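Local coordinates for Yop proteins translocation protein Q (Yersinia pseudotuberculosis, PDB 3UEP) that is a component of the Yop type III secretion machinery, this chain being the protein's FliN-like C-terminal part, made from an internal translation start, at residues L13-L16 with N17-P20. Numbering follows the deposited sequence.
Sequences LTDL and NQLP
Asp15 reaches forward to both Asn17 and Gln18. Its CB lies 3.7 Å from Gln18 NE2, and with CG anti to the backbone N (chi1 174°) the carboxylate swings over the start of the turn. There Asp15 CG sits 3.8 Å from Asn17 N, and the two oxygens divide the work. Asp15 OD1 takes two donors: Asn17 ND2, at 2.9 Å, comes in on its syn lone pair, while Asn17 N, at 3.0 Å, meets it from above the carboxylate plane. Asp15 OD2 is met on its anti side by Gln18 NE2 at 3.0 Å, the two flat groups nearly perpendicular and the bond close to the plane of the amide. The OD1 to Asn17 N bond makes an Asx turn, which leads into a short 3-10 segment where Gln18 N donates a hydrogen bond to Asp15 O and Leu19 N one to Leu16 O. All this lies in the loop just before strand 20-27, where Pro20 pairs in an antiparallel ladder with a strand of the second subunit, so that the sheet continues across the interface. Leu13 CD2 presses on Leu19 CD2 at 3.4 Å, closer than usual van der Waals contact. On the other branch, Leu19 CD1 rests 4.0 Å from Leu16 CB, and Val93 touches both leucines.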
loop_
_atom_site.group_PDB
_atom_site.type_symbol
_atom_site.label_atom_id
_atom_site.label_comp_id
_atom_site.label_asym_id
_atom_site.label_seq_id
_atom_site.Cartn_x
_atom_site.Cartn_y
_atom_site.Cartn_z
ATOM N N LEU A 13 -10.956 5.857 26.536
ATOM C CA LEU A 13 -11.883 5.151 25.659
ATOM C C LEU A 13 -12.741 4.117 26.387
ATOM O O LEU A 13 -12.242 3.100 26.871
ATOM C CB LEU A 13 -11.126 4.484 24.521
ATOM C CG LEU A 13 -11.691 4.756 23.127
ATOM C CD1 LEU A 13 -11.938 6.246 22.949
ATOM C CD2 LEU A 13 -10.734 4.249 22.069
ATOM N N THR A 14 -14.041 4.377 26.457
ATOM C CA THR A 14 -14.950 3.472 27.149
ATOM C C THR A 14 -15.858 2.753 26.155
ATOM O O THR A 14 -16.576 1.819 26.499
ATOM C CB THR A 14 -15.781 4.236 28.160
ATOM O OG1 THR A 14 -16.648 5.137 27.464
ATOM C CG2 THR A 14 -14.852 5.036 29.100
ATOM N N ASP A 15 -15.808 3.196 24.908
ATOM C CA ASP A 15 -16.549 2.570 23.827
ATOM C C ASP A 15 -15.546 1.946 22.858
ATOM O O ASP A 15 -14.892 2.650 22.097
ATOM C CB ASP A 15 -17.430 3.618 23.117
ATOM C CG ASP A 15 -18.117 3.058 21.883
ATOM O OD1 ASP A 15 -18.189 1.816 21.774
ATOM O OD2 ASP A 15 -18.581 3.849 21.022
ATOM N N LEU A 16 -15.408 0.626 22.898
ATOM C CA LEU A 16 -14.437 -0.058 22.048
ATOM C C LEU A 16 -14.711 0.165 20.557
ATOM O O LEU A 16 -13.807 0.052 19.741
ATOM C CB LEU A 16 -14.404 -1.562 22.348
ATOM C CG LEU A 16 -13.911 -2.028 23.722
ATOM C CD1 LEU A 16 -13.438 -3.492 23.639
ATOM C CD2 LEU A 16 -12.799 -1.137 24.260
ATOM N N ASN A 17 -15.957 0.474 20.204
ATOM C CA ASN A 17 -16.313 0.724 18.806
ATOM C C ASN A 17 -15.631 1.967 18.264
ATOM O O ASN A 17 -15.687 2.244 17.065
ATOM C CB ASN A 17 -17.824 0.879 18.650
ATOM C CG ASN A 17 -18.576 -0.367 19.050
ATOM O OD1 ASN A 17 -18.408 -1.415 18.441
ATOM N ND2 ASN A 17 -19.413 -0.258 20.077
ATOM N N GLN A 18 -14.993 2.725 19.152
ATOM C CA GLN A 18 -14.281 3.928 18.738
ATOM C C GLN A 18 -12.761 3.755 18.738
ATOM O O GLN A 18 -12.018 4.721 18.501
ATOM C CB GLN A 18 -14.671 5.100 19.628
ATOM C CG GLN A 18 -16.150 5.459 19.537
ATOM C CD GLN A 18 -16.476 6.697 20.348
ATOM O OE1 GLN A 18 -15.709 7.669 20.349
ATOM N NE2 GLN A 18 -17.605 6.663 21.077
ATOM N N LEU A 19 -12.299 2.530 18.985
ATOM C CA LEU A 19 -10.858 2.238 18.979
ATOM C C LEU A 19 -10.262 2.535 17.603
ATOM O O LEU A 19 -10.837 2.157 16.590
ATOM C CB LEU A 19 -10.618 0.767 19.299
ATOM C CG LEU A 19 -10.912 0.283 20.718
ATOM C CD1 LEU A 19 -10.777 -1.230 20.770
ATOM C CD2 LEU A 19 -9.993 0.968 21.740
ATOM N N PRO A 20 -9.096 3.192 17.562
ATOM C CA PRO A 20 -8.502 3.508 16.256
ATOM C C PRO A 20 -7.920 2.265 15.573
ATOM O O PRO A 20 -7.411 1.369 16.246
ATOM C CB PRO A 20 -7.370 4.494 16.592
ATOM C CG PRO A 20 -7.295 4.542 18.147
ATOM C CD PRO A 20 -8.182 3.468 18.685
#